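Local coordinates for flavin-containing monooxygenase (Allium sativum, PDB 6WPU), which catalyses the flavin-dependent S-oxygenation of S-allyl-L-cysteine, a reaction that probably supplies garlic with its sulfoxide flavour precursor alliin, at residues Asp66-Pro71 and Ser76-Val81; Leu93-Met98 and Tyr103-Lys108; Gly251-Gln256 and Phe279-Ser284. One frame throughout, in Å; residues are numbered along the deposited sequence.

Interaction 1. Residues Asp66-Pro71 and Ser76-Val81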
loop_
_atom_site.group_PDB
_atom_site.type_symbol
_atom_site.label_atom_id
_atom_site.label_comp_id
_atom_site.label_asym_id
_atom_site.label_seq_id
_atom_site.Cartn_x
_atom_site.Cartn_y
_atom_site.Cartn_z
ATOM N N ASP A 66 10.121 8.363 -13.982
ATOM C CA ASP A 66 10.522 9.479 -13.132
ATOM C C ASP A 66 10.971 8.960 -11.783
ATOM O O ASP A 66 10.384 8.015 -11.241
ATOM C CB ASP A 66 9.357 10.453 -12.896
ATOM C CG ASP A 66 8.883 11.157 -14.157
ATOM O OD1 ASP A 66 9.495 10.991 -15.234
ATOM O OD2 ASP A 66 7.867 11.888 -14.059
ATOM N N THR A 67 12.006 9.597 -11.228
ATOM C CA THR A 67 12.439 9.353 -9.860
ATOM C C THR A 67 12.733 10.689 -9.195
ATOM O O THR A 67 12.886 11.717 -9.860
ATOM C CB THR A 67 13.694 8.474 -9.781
ATOM O OG1 THR A 67 14.757 9.129 -10.472
ATOM C CG2 THR A 67 13.454 7.126 -10.412
ATOM N N GLU A 68 12.830 10.662 -7.879
ATOM C CA GLU A 68 13.043 11.918 -7.178
ATOM C C GLU A 68 14.509 12.343 -7.286
ATOM O O GLU A 68 15.404 11.498 -7.349
ATOM C CB GLU A 68 12.609 11.779 -5.721
ATOM C CG GLU A 68 11.079 11.556 -5.655
ATOM C CD GLU A 68 10.501 11.389 -4.251
ATOM O OE1 GLU A 68 11.257 11.525 -3.250
ATOM O OE2 GLU A 68 9.272 11.119 -4.160
ATOM N N PRO A 69 14.772 13.652 -7.369
ATOM C CA PRO A 69 16.163 14.109 -7.542
ATOM C C PRO A 69 17.082 13.687 -6.401
ATOM O O PRO A 69 18.281 13.508 -6.621
ATOM C CB PRO A 69 16.025 15.637 -7.625
ATOM C CG PRO A 69 14.595 15.884 -7.944
ATOM C CD PRO A 69 13.805 14.759 -7.372
ATOM N N ASP A 70 16.556 13.518 -5.186
ATOM C CA ASP A 70 17.329 12.983 -4.070
ATOM C C ASP A 70 17.156 11.469 -4.068
ATOM O O ASP A 70 16.050 10.985 -3.772
ATOM C CB ASP A 70 16.844 13.591 -2.748
ATOM C CG ASP A 70 17.524 12.990 -1.520
ATOM O OD1 ASP A 70 18.443 12.158 -1.663
ATOM O OD2 ASP A 70 17.134 13.355 -0.396
ATOM N N PRO A 71 18.189 10.685 -4.401
ATOM C CA PRO A 71 18.022 9.219 -4.431
ATOM C C PRO A 71 17.598 8.632 -3.102
ATOM O O PRO A 71 17.052 7.520 -3.082
ATOM C CB PRO A 71 19.414 8.700 -4.856
ATOM C CG PRO A 71 20.335 9.861 -4.734
ATOM C CD PRO A 71 19.515 11.103 -4.888
ATOM N N SER A 76 13.621 17.686 2.164
ATOM C CA SER A 76 12.217 18.029 2.390
ATOM C C SER A 76 11.635 18.884 1.273
ATOM O O SER A 76 10.419 18.875 1.076
ATOM C CB SER A 76 12.048 18.742 3.731
ATOM O OG SER A 76 12.765 19.963 3.732
ATOM N N SER A 77 12.464 19.610 0.533
ATOM C CA SER A 77 11.984 20.443 -0.560
ATOM C C SER A 77 11.997 19.717 -1.906
ATOM O O SER A 77 11.831 20.364 -2.947
ATOM C CB SER A 77 12.823 21.720 -0.651
ATOM O OG SER A 77 14.102 21.417 -1.191
ATOM N N ARG A 78 12.205 18.401 -1.913
ATOM C CA ARG A 78 12.363 17.691 -3.171
ATOM C C ARG A 78 11.018 17.562 -3.889
ATOM O O ARG A 78 9.969 17.488 -3.243
ATOM C CB ARG A 78 12.948 16.300 -2.927
ATOM C CG ARG A 78 11.950 15.300 -2.312
ATOM C CD ARG A 78 12.646 14.065 -1.715
ATOM N NE ARG A 78 11.640 13.120 -1.241
ATOM C CZ ARG A 78 11.074 13.188 -0.042
ATOM N NH1 ARG A 78 11.440 14.156 0.792
ATOM N NH2 ARG A 78 10.141 12.303 0.316
ATOM N N PRO A 79 11.020 17.558 -5.226
ATOM C CA PRO A 79 9.831 17.098 -5.958
ATOM C C PRO A 79 9.515 15.665 -5.561
ATOM O O PRO A 79 10.419 14.858 -5.304
ATOM C CB PRO A 79 10.245 17.190 -7.434
ATOM C CG PRO A 79 11.458 18.034 -7.465
ATOM C CD PRO A 79 12.121 17.944 -6.124
ATOM N N ILE A 80 8.224 15.352 -5.503
ATOM C CA ILE A 80 7.753 14.044 -5.065
ATOM C C ILE A 80 7.304 13.255 -6.284
ATOM O O ILE A 80 6.534 13.763 -7.108
ATOM C CB ILE A 80 6.604 14.167 -4.044
ATOM C CG1 ILE A 80 7.056 14.952 -2.807
ATOM C CG2 ILE A 80 6.102 12.765 -3.623
ATOM C CD1 ILE A 80 8.340 14.381 -2.144
ATOM N N VAL A 81 7.775 12.015 -6.404
ATOM C CA VAL A 81 7.225 11.063 -7.365
ATOM C C VAL A 81 6.334 10.111 -6.582
ATOM O O VAL A 81 6.765 9.521 -5.585
ATOM C CB VAL A 81 8.338 10.306 -8.116
ATOM C CG1 VAL A 81 7.726 9.315 -9.071
ATOM C CG2 VAL A 81 9.230 11.283 -8.880
HETATM O O HOH W 1 8.649 10.626 -1.560
#

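Interaction 2. Residues Leu93-Met98 and Tyr103-Lys108. With FAD (flavin-adenine dinucleotide), chain B.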
loop_
_atom_site.group_PDB
_atom_site.type_symbol
_atom_site.label_atom_id
_atom_site.label_comp_id
_atom_site.label_asym_id
_atom_site.label_seq_id
_atom_site.Cartn_x
_atom_site.Cartn_y
_atom_site.Cartn_z
ATOM N N LEU A 93 0.419 -11.224 -5.851
ATOM C CA LEU A 93 -0.791 -11.980 -5.574
ATOM C C LEU A 93 -1.385 -12.426 -6.902
ATOM O O LEU A 93 -1.275 -11.700 -7.900
ATOM C CB LEU A 93 -1.812 -11.123 -4.809
ATOM C CG LEU A 93 -1.418 -10.618 -3.421
ATOM C CD1 LEU A 93 -2.447 -9.602 -2.951
ATOM C CD2 LEU A 93 -1.329 -11.798 -2.450
ATOM N N PRO A 94 -1.974 -13.618 -6.964
ATOM C CA PRO A 94 -2.654 -14.032 -8.195
ATOM C C PRO A 94 -3.836 -13.118 -8.458
ATOM O O PRO A 94 -4.451 -12.584 -7.531
ATOM C CB PRO A 94 -3.102 -15.464 -7.896
ATOM C CG PRO A 94 -3.239 -15.501 -6.414
ATOM C CD PRO A 94 -2.227 -14.545 -5.847
ATOM N N ARG A 95 -4.122 -12.900 -9.742
ATOM C CA ARG A 95 -5.059 -11.840 -10.088
ATOM C C ARG A 95 -6.467 -12.134 -9.568
ATOM O O ARG A 95 -7.216 -11.193 -9.280
ATOM C CB ARG A 95 -5.056 -11.608 -11.603
ATOM C CG ARG A 95 -5.534 -12.796 -12.437
ATOM C CD ARG A 95 -5.185 -12.610 -13.917
ATOM N NE ARG A 95 -5.885 -11.482 -14.535
ATOM C CZ ARG A 95 -5.457 -10.822 -15.612
ATOM N NH1 ARG A 95 -4.302 -11.149 -16.186
ATOM N NH2 ARG A 95 -6.176 -9.817 -16.111
ATOM N N GLU A 96 -6.841 -13.415 -9.417
ATOM C CA GLU A 96 -8.167 -13.733 -8.883
ATOM C C GLU A 96 -8.337 -13.186 -7.473
ATOM O O GLU A 96 -9.423 -12.721 -7.104
ATOM C CB GLU A 96 -8.422 -15.246 -8.888
ATOM C CG GLU A 96 -8.389 -15.928 -10.259
ATOM C CD GLU A 96 -6.977 -16.368 -10.660
ATOM O OE1 GLU A 96 -6.053 -16.276 -9.818
ATOM O OE2 GLU A 96 -6.796 -16.805 -11.817
ATOM N N VAL A 97 -7.268 -13.228 -6.673
ATOM C CA VAL A 97 -7.319 -12.779 -5.283
ATOM C C VAL A 97 -7.444 -11.262 -5.200
ATOM O O VAL A 97 -8.101 -10.738 -4.292
ATOM C CB VAL A 97 -6.071 -13.301 -4.535
ATOM C CG1 VAL A 97 -5.649 -12.375 -3.396
ATOM C CG2 VAL A 97 -6.322 -14.676 -4.011
ATOM N N MET A 98 -6.849 -10.537 -6.152
ATOM C CA MET A 98 -6.700 -9.088 -6.051
ATOM C C MET A 98 -7.957 -8.292 -6.380
ATOM O O MET A 98 -8.059 -7.136 -5.955
ATOM C CB MET A 98 -5.602 -8.611 -6.992
ATOM C CG MET A 98 -4.210 -8.929 -6.549
ATOM S SD MET A 98 -3.043 -8.386 -7.809
ATOM C CE MET A 98 -3.379 -6.634 -7.945
ATOM N N TYR A 103 -16.169 -7.269 -9.092
ATOM C CA TYR A 103 -15.533 -6.875 -10.347
ATOM C C TYR A 103 -14.296 -7.734 -10.540
ATOM O O TYR A 103 -13.166 -7.291 -10.305
ATOM C CB TYR A 103 -15.177 -5.388 -10.328
ATOM C CG TYR A 103 -14.952 -4.824 -11.704
ATOM C CD1 TYR A 103 -15.969 -4.852 -12.658
ATOM C CD2 TYR A 103 -13.729 -4.257 -12.051
ATOM C CE1 TYR A 103 -15.771 -4.329 -13.922
ATOM C CE2 TYR A 103 -13.517 -3.733 -13.310
ATOM C CZ TYR A 103 -14.539 -3.770 -14.240
ATOM O OH TYR A 103 -14.323 -3.248 -15.489
ATOM N N PRO A 104 -14.475 -8.986 -10.969
ATOM C CA PRO A 104 -13.349 -9.933 -10.996
ATOM C C PRO A 104 -12.211 -9.455 -11.882
ATOM O O PRO A 104 -12.425 -8.962 -12.989
ATOM C CB PRO A 104 -13.980 -11.212 -11.550
ATOM C CG PRO A 104 -15.434 -11.101 -11.151
ATOM C CD PRO A 104 -15.757 -9.639 -11.266
ATOM N N PHE A 105 -10.985 -9.622 -11.384
ATOM C CA PHE A 105 -9.785 -9.216 -12.116
ATOM C C PHE A 105 -9.400 -10.320 -13.107
ATOM O O PHE A 105 -8.315 -10.907 -13.059
ATOM C CB PHE A 105 -8.662 -8.898 -11.130
ATOM C CG PHE A 105 -7.387 -8.358 -11.760
ATOM C CD1 PHE A 105 -7.349 -7.930 -13.080
ATOM C CD2 PHE A 105 -6.216 -8.278 -11.007
ATOM C CE1 PHE A 105 -6.175 -7.441 -13.637
ATOM C CE2 PHE A 105 -5.034 -7.786 -11.560
ATOM C CZ PHE A 105 -5.011 -7.369 -12.875
ATOM N N VAL A 106 -10.331 -10.601 -14.022
ATOM C CA VAL A 106 -10.118 -11.638 -15.029
ATOM C C VAL A 106 -9.402 -11.039 -16.232
ATOM O O VAL A 106 -9.197 -9.824 -16.313
ATOM C CB VAL A 106 -11.439 -12.318 -15.446
ATOM C CG1 VAL A 106 -11.981 -13.164 -14.305
ATOM C CG2 VAL A 106 -12.480 -11.289 -15.900
ATOM N N GLU A 107 -9.003 -11.902 -17.159
ATOM C CA GLU A 107 -8.387 -11.472 -18.403
ATOM C C GLU A 107 -9.358 -10.616 -19.215
ATOM O O GLU A 107 -10.578 -10.737 -19.089
ATOM C CB GLU A 107 -7.953 -12.699 -19.214
ATOM C CG GLU A 107 -6.853 -13.564 -18.566
ATOM C CD GLU A 107 -7.314 -14.404 -17.363
ATOM O OE1 GLU A 107 -8.489 -14.294 -16.937
ATOM O OE2 GLU A 107 -6.481 -15.182 -16.840
ATOM N N LYS A 108 -8.806 -9.727 -20.040
ATOM C CA LYS A 108 -9.605 -9.034 -21.042
ATOM C C LYS A 108 -10.149 -10.037 -22.059
ATOM O O LYS A 108 -9.659 -11.164 -22.183
ATOM C CB LYS A 108 -8.774 -7.968 -21.763
ATOM C CG LYS A 108 -8.203 -6.886 -20.867
ATOM C CD LYS A 108 -7.974 -5.591 -21.639
ATOM C CE LYS A 108 -6.548 -5.453 -22.132
ATOM N NZ LYS A 108 -6.445 -4.359 -23.139
HETATM P PA FAD B . -2.220 4.899 -3.947
HETATM O O1A FAD B . -2.114 3.907 -5.106
HETATM O O2A FAD B . -1.037 5.515 -3.391
HETATM O O5B FAD B . -3.041 6.119 -4.305
HETATM C C5B FAD B . -3.181 7.326 -3.564
HETATM C C4B FAD B . -3.619 8.486 -4.486
HETATM O O4B FAD B . -3.890 9.681 -3.807
HETATM C C3B FAD B . -2.604 8.801 -5.551
HETATM O O3B FAD B . -3.192 8.814 -6.810
HETATM C C2B FAD B . -2.107 10.160 -5.205
HETATM O O2B FAD B . -1.731 10.906 -6.308
HETATM C C1B FAD B . -3.312 10.739 -4.522
HETATM N N9A FAD B . -3.005 11.793 -3.582
HETATM C C8A FAD B . -2.036 11.733 -2.587
HETATM N N7A FAD B . -2.019 12.884 -1.902
HETATM C C5A FAD B . -2.968 13.759 -2.438
HETATM C C6A FAD B . -3.374 15.060 -2.148
HETATM N N6A FAD B . -2.778 15.811 -1.069
HETATM N N1A FAD B . -4.362 15.624 -2.866
HETATM C C2A FAD B . -4.957 14.969 -3.896
HETATM N N3A FAD B . -4.594 13.706 -4.220
HETATM C C4A FAD B . -3.611 13.080 -3.517
HETATM N N1 FAD B . -1.406 -4.718 -4.027
HETATM C C2 FAD B . -1.965 -5.808 -4.783
HETATM O O2 FAD B . -3.287 -6.080 -4.709
HETATM N N3 FAD B . -1.152 -6.651 -5.506
HETATM C C4 FAD B . 0.204 -6.412 -5.584
HETATM O O4 FAD B . 1.030 -7.215 -6.300
HETATM C C4X FAD B . 0.786 -5.177 -5.024
HETATM N N5 FAD B . 2.099 -4.826 -5.311
HETATM C C5X FAD B . 2.610 -3.635 -4.804
HETATM C C6 FAD B . 3.940 -3.287 -5.083
HETATM C C7 FAD B . 4.443 -2.090 -4.588
HETATM C C7M FAD B . 5.875 -1.732 -4.884
HETATM C C8 FAD B . 3.644 -1.246 -3.820
HETATM C C8M FAD B . 4.162 0.042 -3.265
HETATM C C9 FAD B . 2.318 -1.593 -3.537
HETATM C C9A FAD B . 1.802 -2.784 -4.027
HETATM N N10 FAD B . 0.435 -3.131 -3.752
HETATM C C10 FAD B . -0.089 -4.329 -4.254
HETATM C "C1'" FAD B . -0.395 -2.263 -2.902
HETATM C "C2'" FAD B . -0.997 -1.001 -3.485
HETATM O "O2'" FAD B . -0.663 0.052 -2.679
HETATM C "C3'" FAD B . -2.494 -1.199 -3.411
HETATM O "O3'" FAD B . -2.725 -2.135 -4.391
HETATM C "C4'" FAD B . -3.340 0.035 -3.704
HETATM O "O4'" FAD B . -2.861 0.599 -4.869
HETATM C "C5'" FAD B . -3.438 1.081 -2.588
HETATM O "O5'" FAD B . -3.931 2.201 -3.265
HETATM P P FAD B . -4.307 3.633 -2.701
HETATM O O1P FAD B . -5.507 4.275 -3.496
HETATM O O2P FAD B . -4.457 3.421 -1.142
HETATM O O3P FAD B . -2.846 4.389 -2.678
HETATM O O HOH W 2 -10.873 -10.920 -8.700
HETATM O O HOH W 3 -8.622 -16.143 -14.031
#

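Interaction 3. Residues Gly251-Gln256 and Phe279-Ser284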
loop_
_atom_site.group_PDB
_atom_site.type_symbol
_atom_site.label_atom_id
_atom_site.label_comp_id
_atom_site.label_asym_id
_atom_site.label_seq_id
_atom_site.Cartn_x
_atom_site.Cartn_y
_atom_site.Cartn_z
ATOM N N GLY A 251 22.372 -20.070 8.568
ATOM C CA GLY A 251 22.902 -20.486 7.280
ATOM C C GLY A 251 23.302 -19.402 6.299
ATOM O O GLY A 251 23.004 -19.518 5.105
ATOM N N THR A 252 23.985 -18.356 6.758
ATOM C CA THR A 252 24.465 -17.383 5.786
ATOM C C THR A 252 25.983 -17.274 5.875
ATOM O O THR A 252 26.555 -17.522 6.936
ATOM C CB THR A 252 23.845 -15.992 5.993
ATOM O OG1 THR A 252 24.182 -15.500 7.295
ATOM C CG2 THR A 252 22.318 -16.032 5.814
ATOM N N PRO A 253 26.668 -16.884 4.785
ATOM C CA PRO A 253 26.131 -16.440 3.486
ATOM C C PRO A 253 25.481 -17.573 2.688
ATOM O O PRO A 253 26.077 -18.626 2.523
ATOM C CB PRO A 253 27.370 -15.896 2.751
ATOM C CG PRO A 253 28.456 -15.769 3.807
ATOM C CD PRO A 253 28.140 -16.846 4.813
ATOM N N ALA A 254 24.262 -17.356 2.214
ATOM C CA ALA A 254 23.534 -18.348 1.440
ATOM C C ALA A 254 23.349 -17.838 0.020
ATOM O O ALA A 254 22.932 -16.695 -0.183
ATOM C CB ALA A 254 22.172 -18.647 2.075
ATOM N N LYS A 255 23.659 -18.681 -0.958
ATOM C CA LYS A 255 23.338 -18.360 -2.339
ATOM C C LYS A 255 21.833 -18.468 -2.563
ATOM O O LYS A 255 21.159 -19.334 -1.997
ATOM C CB LYS A 255 24.087 -19.295 -3.290
ATOM C CG LYS A 255 24.907 -18.589 -4.367
ATOM C CD LYS A 255 25.802 -19.579 -5.118
ATOM C CE LYS A 255 26.371 -18.969 -6.397
ATOM N NZ LYS A 255 27.844 -18.736 -6.356
ATOM N N GLN A 256 21.307 -17.564 -3.366
ATOM C CA GLN A 256 19.912 -17.604 -3.785
ATOM C C GLN A 256 19.724 -18.704 -4.826
ATOM O O GLN A 256 20.417 -18.701 -5.846
ATOM C CB GLN A 256 19.508 -16.247 -4.368
ATOM C CG GLN A 256 18.161 -16.217 -5.076
ATOM C CD GLN A 256 17.013 -16.507 -4.142
ATOM O OE1 GLN A 256 17.015 -16.078 -2.983
ATOM N NE2 GLN A 256 16.023 -17.252 -4.634
ATOM N N PHE A 279 29.143 -8.064 6.750
ATOM C CA PHE A 279 27.891 -8.601 7.250
ATOM C C PHE A 279 28.150 -9.359 8.548
ATOM O O PHE A 279 29.289 -9.699 8.878
ATOM C CB PHE A 279 27.234 -9.502 6.201
ATOM C CG PHE A 279 26.795 -8.763 4.966
ATOM C CD1 PHE A 279 27.630 -8.671 3.866
ATOM C CD2 PHE A 279 25.547 -8.140 4.916
ATOM C CE1 PHE A 279 27.235 -7.978 2.727
ATOM C CE2 PHE A 279 25.153 -7.455 3.791
ATOM C CZ PHE A 279 26.003 -7.371 2.688
ATOM N N HIS A 280 27.078 -9.590 9.307
ATOM C CA HIS A 280 27.230 -10.307 10.569
ATOM C C HIS A 280 27.812 -11.698 10.364
ATOM O O HIS A 280 28.557 -12.186 11.220
ATOM C CB HIS A 280 25.893 -10.405 11.295
ATOM C CG HIS A 280 25.903 -11.400 12.415
ATOM N ND1 HIS A 280 26.391 -11.103 13.669
ATOM C CD2 HIS A 280 25.508 -12.693 12.462
ATOM C CE1 HIS A 280 26.287 -12.167 14.445
ATOM N NE2 HIS A 280 25.755 -13.146 13.735
ATOM N N ASP A 281 27.489 -12.354 9.244
ATOM C CA ASP A 281 28.083 -13.669 8.983
ATOM C C ASP A 281 29.560 -13.605 8.614
ATOM O O ASP A 281 30.146 -14.629 8.259
ATOM C CB ASP A 281 27.306 -14.398 7.882
ATOM C CG ASP A 281 27.077 -13.533 6.650
ATOM O OD1 ASP A 281 28.039 -12.892 6.173
ATOM O OD2 ASP A 281 25.927 -13.517 6.149
ATOM N N GLY A 282 30.228 -12.460 8.672
ATOM C CA GLY A 282 31.633 -12.393 8.348
ATOM C C GLY A 282 31.946 -12.020 6.913
ATOM O O GLY A 282 33.092 -11.666 6.621
ATOM N N CYS A 283 30.975 -12.096 6.008
ATOM C CA CYS A 283 31.238 -11.750 4.618
ATOM C C CYS A 283 31.546 -10.259 4.487
ATOM O O CYS A 283 30.807 -9.404 4.989
ATOM C CB CYS A 283 30.045 -12.138 3.748
ATOM S SG CYS A 283 30.152 -11.584 2.015
ATOM N N SER A 284 32.658 -9.950 3.824
ATOM C CA SER A 284 33.092 -8.581 3.579
ATOM C C SER A 284 33.212 -8.378 2.077
ATOM O O SER A 284 33.801 -9.213 1.381
ATOM C CB SER A 284 34.435 -8.301 4.260
ATOM O OG SER A 284 34.841 -6.958 4.071
#

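Interaction 1. Residues Asp66-Pro71 and Ser76-Val81
Glu68 and Arg78 meet across a long irregular loop, the connection between strand 47-52 and helix 95-98 in the flavin-binding monooxygenase fold. The touching parts run 150° apart, so the chain doubles back here, yet they do not pair as strands. The charged and polar contacts centre on the buried carboxylate of Glu68. Its OE1 forms a salt bridge with Arg78 NE at 2.6 Å; the oxygen lies almost in the guanidinium plane, whereas the arginine comes from above the plane of the carboxylate. The other oxygen, Glu68 OE2, accepts the backbone N of Val81 at 2.8 Å on its anti side, somewhat out of the carboxylate plane. Glutamate suits the place because its chain, extended beyond CG (chi2 180°), carries two acceptors to the facing arm, one for a side chain and one for the main chain. A water closes a second path, donating to Glu68 OE2 at 2.7 Å and accepting from Arg78 NH2 at 2.9 Å. Ser73 also bonds OE1 and His205 bonds OE2, while Glu185 forms a salt bridge with Arg78 NH2, so the charges are shared by a wider network. With an alanine here, Arg78 NE and the amide of Val81 would probably both be left without this acceptor, and the two arms would be held chiefly by van der Waals contacts. Those contacts flank the carboxylate. On the exposed side Pro69 CG rests 3.7 Å from Pro79 CD, two rigid rings that restrict the backbone where the arms approach. At the other end the branched Val81 fits because it spreads two methyls over the facing chain: the anti setting of CG1 (chi1 179°) leaves CG2 for the Glu68 chain, 3.7 Å from Glu68 CG, and turns CG1 to the carbonyl of Asp66, 3.7 Å from Asp66 O.

Interaction 2. Residues Leu93-Met98 and Tyr103-Lys108
Arg95 lies across the ring of Phe105 at about a right angle, and this buried pair is the tight part of the contact. Arg95 CB sits over the ring face, a CH-pi contact 4.0 Å from the centroid, and further along the chain the guanidinium makes an off-centre cation-pi approach, its plane turned 50° from the ring. The bend at chi3 (-65°) brings NE round to Phe105 O, a nearly straight bond of 2.9 Å; NH2 adds a weak one to Val106 O. Arginine suits the place because its donors are numerous: NH1 goes on to the carbonyls of Asp113 and Arg115, and NH2 to Glu122. The short helix 95-98, with Pro94 at its N-cap, here meets a loop that holds an inverse gamma turn centred on Phe105. Met98 CB packs at the ring edge, 4.1 Å from Phe105 CD2, while its SD accepts a weak hydrogen bond from N3 of FAD at 3.4 Å. The looser side belongs to Glu107, partly exposed. Its carboxylate stacks nearly parallel to the guanidinium, but OE2 stays 4.4 Å from Arg95 NE with no N-H directed at it, and a water links its OE1, weakly, to Glu96 OE2.

Interaction 3. Residues Gly251-Gln256 and Phe279-Ser284
Asp281 reaches from the turn of a beta hairpin to Thr252 and Pro253, at the surface end of the sheet. The hairpin joins strands 276-279 and 284-286 through a type I turn from Phe279 to Gly282 with a G1 bulge: Gly282 N bonds Phe279 O, and Phe279 N bonds Cys283 O. Glycine suits the bulge because its phi is positive and a side chain there would press on the carbonyl of Asp281. From the second central position of the turn, the aspartate side chain starts with CB, which lies 3.3 Å from Thr252 O. CG comes next, set between its backbone N and carbonyl carbon (chi1 49°), and passes 3.9 Å from Pro253 N. There the carboxylate divides its work. OD2 accepts the hydroxyl of Thr252, OG1 to OD2 2.9 Å, through its anti lone pair; it is also hydrogen-bonded to ND1 of His265 on strand 262-271, so two donors grip one oxygen. OD1 turns back to its own chain and takes Cys283 N at 3.0 Å, nearly along its C-O axis, forming an Asx turn, which suits the short side chain of aspartate. The ring of Pro253, which follows a cis peptide bond, lies against the same oxygen, with CG 3.7 Å from Asp281 OD1. Beyond the carboxylate, Pro253 CG also packs against Cys283 CB at 4.0 Å.

In the fold
Interactions 1 and 2 follow each other along one chain region, yet their centres are about 33 Å apart. FAD lies between them in the fold: interaction 2 touches the flavin through Met98, whereas the nearest link from interaction 1 is the side chain of Ile80, about 8 Å from the cofactor. The chain between them also serves FAD, which is hydrogen-bonded to His82, directly after Val81, and to Asn92, directly before Leu93. Interaction 3 stands apart, on the mixed sheet, its centre about 31 Å from that of the chain. It lies about 33 Å from interaction 1 and about 38 Å from interaction 2, centre to centre, and none of the three touches another.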